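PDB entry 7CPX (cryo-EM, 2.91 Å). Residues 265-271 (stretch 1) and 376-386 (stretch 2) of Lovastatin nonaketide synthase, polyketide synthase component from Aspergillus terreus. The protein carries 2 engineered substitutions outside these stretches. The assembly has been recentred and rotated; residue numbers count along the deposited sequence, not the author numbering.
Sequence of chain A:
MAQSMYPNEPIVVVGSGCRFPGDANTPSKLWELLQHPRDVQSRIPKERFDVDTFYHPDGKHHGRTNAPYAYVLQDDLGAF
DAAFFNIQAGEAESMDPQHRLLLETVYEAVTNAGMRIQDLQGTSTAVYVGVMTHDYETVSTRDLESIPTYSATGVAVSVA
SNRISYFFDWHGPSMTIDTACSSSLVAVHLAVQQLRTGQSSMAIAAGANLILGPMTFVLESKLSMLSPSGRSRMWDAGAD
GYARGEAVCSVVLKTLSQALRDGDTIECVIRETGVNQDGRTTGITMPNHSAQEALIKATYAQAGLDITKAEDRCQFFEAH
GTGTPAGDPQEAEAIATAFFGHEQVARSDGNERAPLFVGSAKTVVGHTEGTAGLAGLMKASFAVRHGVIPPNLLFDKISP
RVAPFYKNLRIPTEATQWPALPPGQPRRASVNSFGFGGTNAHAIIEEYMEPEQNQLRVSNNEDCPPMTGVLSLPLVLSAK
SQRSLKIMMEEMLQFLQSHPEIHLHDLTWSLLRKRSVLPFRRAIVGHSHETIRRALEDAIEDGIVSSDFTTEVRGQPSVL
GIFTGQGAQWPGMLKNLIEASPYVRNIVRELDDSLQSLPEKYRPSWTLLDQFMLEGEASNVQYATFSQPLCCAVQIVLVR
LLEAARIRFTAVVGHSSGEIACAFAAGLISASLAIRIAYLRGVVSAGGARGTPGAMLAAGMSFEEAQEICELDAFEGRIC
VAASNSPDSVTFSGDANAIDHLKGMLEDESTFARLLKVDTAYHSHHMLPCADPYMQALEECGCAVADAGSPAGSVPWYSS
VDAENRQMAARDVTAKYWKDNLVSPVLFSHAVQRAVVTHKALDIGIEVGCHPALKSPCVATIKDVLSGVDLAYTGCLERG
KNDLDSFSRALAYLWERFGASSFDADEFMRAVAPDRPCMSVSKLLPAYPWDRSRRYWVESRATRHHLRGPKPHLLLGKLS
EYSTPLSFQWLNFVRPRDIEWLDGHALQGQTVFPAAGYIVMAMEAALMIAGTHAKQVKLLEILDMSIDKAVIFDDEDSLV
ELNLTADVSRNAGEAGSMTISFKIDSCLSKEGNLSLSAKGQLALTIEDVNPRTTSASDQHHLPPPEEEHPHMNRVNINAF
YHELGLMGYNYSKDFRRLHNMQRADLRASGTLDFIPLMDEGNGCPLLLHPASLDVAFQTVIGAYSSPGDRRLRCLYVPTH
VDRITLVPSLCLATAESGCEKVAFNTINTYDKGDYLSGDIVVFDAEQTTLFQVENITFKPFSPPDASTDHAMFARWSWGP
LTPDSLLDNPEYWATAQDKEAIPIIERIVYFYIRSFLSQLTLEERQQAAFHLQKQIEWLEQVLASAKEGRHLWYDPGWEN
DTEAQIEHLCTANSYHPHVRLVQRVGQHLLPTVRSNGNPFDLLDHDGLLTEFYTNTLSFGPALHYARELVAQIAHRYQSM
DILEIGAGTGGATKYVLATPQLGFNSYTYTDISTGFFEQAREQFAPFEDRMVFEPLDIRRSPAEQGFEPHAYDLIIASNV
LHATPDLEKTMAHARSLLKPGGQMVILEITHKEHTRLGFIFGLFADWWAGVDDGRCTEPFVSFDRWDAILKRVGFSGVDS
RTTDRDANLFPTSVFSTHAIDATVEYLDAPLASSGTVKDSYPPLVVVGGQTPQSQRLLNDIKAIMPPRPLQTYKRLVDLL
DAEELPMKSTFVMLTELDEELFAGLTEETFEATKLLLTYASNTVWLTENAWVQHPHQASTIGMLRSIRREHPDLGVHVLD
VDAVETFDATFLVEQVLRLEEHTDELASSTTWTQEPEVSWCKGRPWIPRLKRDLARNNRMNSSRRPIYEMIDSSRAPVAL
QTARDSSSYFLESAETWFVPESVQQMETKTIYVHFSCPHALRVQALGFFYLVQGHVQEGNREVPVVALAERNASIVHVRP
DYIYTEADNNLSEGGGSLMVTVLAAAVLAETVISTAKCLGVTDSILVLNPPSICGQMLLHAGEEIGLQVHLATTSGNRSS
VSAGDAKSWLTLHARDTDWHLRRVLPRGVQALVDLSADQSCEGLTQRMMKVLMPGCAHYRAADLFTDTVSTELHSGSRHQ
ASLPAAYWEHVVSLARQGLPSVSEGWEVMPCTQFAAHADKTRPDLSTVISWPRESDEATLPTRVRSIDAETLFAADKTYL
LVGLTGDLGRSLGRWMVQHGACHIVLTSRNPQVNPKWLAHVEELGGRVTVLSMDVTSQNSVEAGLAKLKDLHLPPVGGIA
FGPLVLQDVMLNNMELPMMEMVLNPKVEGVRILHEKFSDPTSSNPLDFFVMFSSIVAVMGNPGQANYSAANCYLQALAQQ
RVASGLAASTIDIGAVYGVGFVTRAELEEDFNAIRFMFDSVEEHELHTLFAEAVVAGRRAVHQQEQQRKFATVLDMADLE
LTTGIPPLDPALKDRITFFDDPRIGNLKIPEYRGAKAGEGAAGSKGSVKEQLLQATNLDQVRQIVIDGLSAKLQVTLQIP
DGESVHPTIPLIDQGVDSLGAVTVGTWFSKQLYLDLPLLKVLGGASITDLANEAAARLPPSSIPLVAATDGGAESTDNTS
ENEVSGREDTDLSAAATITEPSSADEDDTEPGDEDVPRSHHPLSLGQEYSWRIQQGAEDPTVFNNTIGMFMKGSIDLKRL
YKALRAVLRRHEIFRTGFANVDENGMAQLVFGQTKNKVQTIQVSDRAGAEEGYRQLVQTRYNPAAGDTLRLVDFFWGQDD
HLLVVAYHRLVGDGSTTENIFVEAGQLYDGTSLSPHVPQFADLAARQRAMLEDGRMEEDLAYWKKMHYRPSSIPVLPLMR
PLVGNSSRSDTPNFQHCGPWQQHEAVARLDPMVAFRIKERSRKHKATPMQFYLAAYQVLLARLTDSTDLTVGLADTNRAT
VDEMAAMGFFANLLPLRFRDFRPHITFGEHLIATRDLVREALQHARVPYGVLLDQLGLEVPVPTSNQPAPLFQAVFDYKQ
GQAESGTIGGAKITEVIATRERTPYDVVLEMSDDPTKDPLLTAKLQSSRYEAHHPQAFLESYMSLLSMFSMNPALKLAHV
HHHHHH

Stretch 1, residues 265-271: TIECVIR
Stretch 2 376-386: GLMKASFAVRH

How do the two backbones lie? Residues 376-386 form a helix held by i to i+4 bonds such as Ser 381 N to Leu 377 O (2.5 Å) and Arg 385 N to Ser 381 O (2.8 Å). Stretch 1 leads from loop into an extended strand; the N-to-C directions of strand and helix differ by 123°, nearer antiparallel than parallel, with axes 8.5 Å apart at closest. Register is set by Cys 268 CA and Ser 381 CA, 5.6 Å apart.

Why does Glu 267 cover the most surface? At phi/psi -87/-41 its CA-to-CB bond points sideways to the helix, with chi1 m, chi2 t and chi3 -10°. Glu 267 OE1 lies 4.0 Å from Met 378 CE and 4.2 Å from Phe 382 CE1, near the plane of that ring at its edge, where the C-H groups carry slight positive charge; both carboxylate oxygens are hydrogen-bonded elsewhere in the structure.

What does Arg 385 add? Arg 385 (chi1 t, chi2 t, chi3 p, chi4 106°) sets its CD 3.2 Å from Glu 267 O and lays one guanidinium face over Glu 267 CG. Glu 267 OE2 and Arg 385 NH2, 4.5 Å apart, attract through charge alone, since the oxygen sits well out of the guanidinium plane.

What fills the centre? Cys 268 (phi/psi -167/-180, chi1 p) points toward the helix, its CB 4.0 Å from Val 384 CG1. Further along, Ile 270 (m, t) brings CD1 within 3.7 Å of Leu 377 CD1, an apolar contact.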

# COMPACT_ATOMS: atom_id res chain seq x y z
N THR A 265 6.60 -44.81 38.51
CA THR A 265 7.85 -44.26 38.99
C THR A 265 7.70 -42.76 39.24
O THR A 265 7.11 -42.04 38.43
CB THR A 265 8.98 -44.51 37.99
OG1 THR A 265 9.22 -45.92 37.89
CG2 THR A 265 10.25 -43.81 38.42
N ILE A 266 8.22 -42.31 40.36
CA ILE A 266 8.00 -40.95 40.84
C ILE A 266 9.21 -40.09 40.53
O ILE A 266 10.36 -40.47 40.80
CB ILE A 266 7.70 -40.96 42.35
CG1 ILE A 266 6.29 -41.50 42.59
CG2 ILE A 266 7.87 -39.56 42.92
CD1 ILE A 266 5.98 -41.84 44.03
N GLU A 267 8.95 -38.91 39.96
CA GLU A 267 10.00 -37.92 39.74
C GLU A 267 10.20 -37.04 40.97
O GLU A 267 11.33 -36.72 41.33
CB GLU A 267 9.67 -37.06 38.52
CG GLU A 267 9.67 -37.82 37.21
CD GLU A 267 9.59 -36.89 36.01
OE1 GLU A 267 9.34 -35.68 36.21
OE2 GLU A 267 9.78 -37.37 34.87
N CYS A 268 9.11 -36.62 41.61
CA CYS A 268 9.23 -35.85 42.84
C CYS A 268 7.86 -35.80 43.51
O CYS A 268 6.89 -36.35 43.00
CB CYS A 268 9.77 -34.44 42.59
SG CYS A 268 8.68 -33.39 41.61
N VAL A 269 7.80 -35.12 44.65
CA VAL A 269 6.58 -34.98 45.43
C VAL A 269 6.30 -33.50 45.60
O VAL A 269 7.03 -32.80 46.31
CB VAL A 269 6.69 -35.69 46.78
CG1 VAL A 269 5.68 -35.13 47.76
CG2 VAL A 269 6.50 -37.18 46.63
N ILE A 270 5.22 -33.02 44.99
CA ILE A 270 4.71 -31.68 45.23
C ILE A 270 3.91 -31.76 46.53
O ILE A 270 2.75 -32.16 46.54
CB ILE A 270 3.87 -31.16 44.07
CG1 ILE A 270 4.69 -31.19 42.78
CG2 ILE A 270 3.38 -29.75 44.35
CD1 ILE A 270 3.92 -30.75 41.56
N ARG A 271 4.55 -31.38 47.64
CA ARG A 271 3.90 -31.46 48.94
C ARG A 271 2.78 -30.44 49.06
O ARG A 271 1.71 -30.75 49.59
CB ARG A 271 4.94 -31.25 50.04
CG ARG A 271 4.38 -31.22 51.44
CD ARG A 271 5.49 -31.32 52.47
NE ARG A 271 4.99 -31.33 53.84
CZ ARG A 271 5.70 -31.72 54.89
NH1 ARG A 271 6.93 -32.19 54.76
NH2 ARG A 271 5.15 -31.66 56.10
N GLY A 376 10.64 -23.82 36.32
CA GLY A 376 11.24 -23.81 37.64
C GLY A 376 10.93 -25.07 38.41
O GLY A 376 11.82 -25.68 39.02
N LEU A 377 9.67 -25.51 38.35
CA LEU A 377 9.31 -26.76 39.00
C LEU A 377 10.22 -27.89 38.54
O LEU A 377 10.76 -28.64 39.37
CB LEU A 377 7.84 -27.09 38.71
CG LEU A 377 7.31 -28.34 39.40
CD1 LEU A 377 6.05 -28.02 40.17
CD2 LEU A 377 7.04 -29.44 38.39
N MET A 378 10.44 -28.00 37.23
CA MET A 378 11.34 -29.03 36.73
C MET A 378 12.72 -28.88 37.36
O MET A 378 13.30 -29.86 37.85
CB MET A 378 11.43 -28.96 35.21
CG MET A 378 10.11 -29.19 34.48
SD MET A 378 9.82 -30.91 34.00
CE MET A 378 9.59 -31.69 35.60
N LYS A 379 13.24 -27.66 37.39
CA LYS A 379 14.53 -27.42 38.02
C LYS A 379 14.50 -27.84 39.48
O LYS A 379 15.47 -28.39 40.01
CB LYS A 379 14.92 -25.96 37.88
CG LYS A 379 16.31 -25.62 38.41
CD LYS A 379 16.75 -24.25 37.94
CE LYS A 379 18.15 -23.91 38.41
NZ LYS A 379 18.61 -22.59 37.91
N ALA A 380 13.38 -27.58 40.16
CA ALA A 380 13.25 -28.02 41.54
C ALA A 380 13.04 -29.52 41.62
O ALA A 380 13.47 -30.17 42.58
CB ALA A 380 12.10 -27.28 42.22
N SER A 381 12.38 -30.10 40.61
CA SER A 381 12.11 -31.53 40.65
C SER A 381 13.38 -32.33 40.43
O SER A 381 13.86 -33.03 41.33
CB SER A 381 11.06 -31.89 39.59
OG SER A 381 10.84 -33.29 39.54
N PHE A 382 13.98 -32.20 39.24
CA PHE A 382 15.18 -32.97 38.93
C PHE A 382 16.22 -32.81 40.03
O PHE A 382 16.73 -33.80 40.58
CB PHE A 382 15.75 -32.53 37.59
CG PHE A 382 14.77 -32.59 36.45
CD1 PHE A 382 13.78 -33.56 36.42
CD2 PHE A 382 14.83 -31.67 35.42
CE1 PHE A 382 12.88 -33.61 35.39
CE2 PHE A 382 13.93 -31.72 34.38
CZ PHE A 382 12.95 -32.69 34.36
N ALA A 383 16.50 -31.56 40.40
CA ALA A 383 17.43 -31.29 41.49
C ALA A 383 17.11 -32.15 42.70
O ALA A 383 17.94 -32.96 43.14
CB ALA A 383 17.37 -29.81 41.86
N VAL A 384 15.89 -32.03 43.22
CA VAL A 384 15.57 -32.72 44.46
C VAL A 384 15.66 -34.23 44.26
O VAL A 384 15.95 -34.97 45.20
CB VAL A 384 14.19 -32.29 44.98
CG1 VAL A 384 13.09 -33.20 44.45
CG2 VAL A 384 14.17 -32.26 46.50
N ARG A 385 15.42 -34.70 43.03
CA ARG A 385 15.52 -36.14 42.78
C ARG A 385 16.97 -36.58 42.68
O ARG A 385 17.30 -37.71 43.06
CB ARG A 385 14.77 -36.50 41.50
CG ARG A 385 14.93 -37.95 41.09
CD ARG A 385 13.77 -38.41 40.21
NE ARG A 385 13.66 -37.62 38.99
CZ ARG A 385 14.00 -38.03 37.78
NH1 ARG A 385 14.48 -39.25 37.57
NH2 ARG A 385 13.86 -37.20 36.75
N HIS A 386 17.85 -35.72 42.18
CA HIS A 386 19.25 -36.06 41.98
C HIS A 386 20.16 -35.48 43.06
O HIS A 386 21.38 -35.68 42.99
CB HIS A 386 19.71 -35.58 40.61
CG HIS A 386 18.88 -36.10 39.48
ND1 HIS A 386 18.77 -37.44 39.19
CD2 HIS A 386 18.10 -35.45 38.57
CE1 HIS A 386 17.97 -37.60 38.15
NE2 HIS A 386 17.55 -36.41 37.76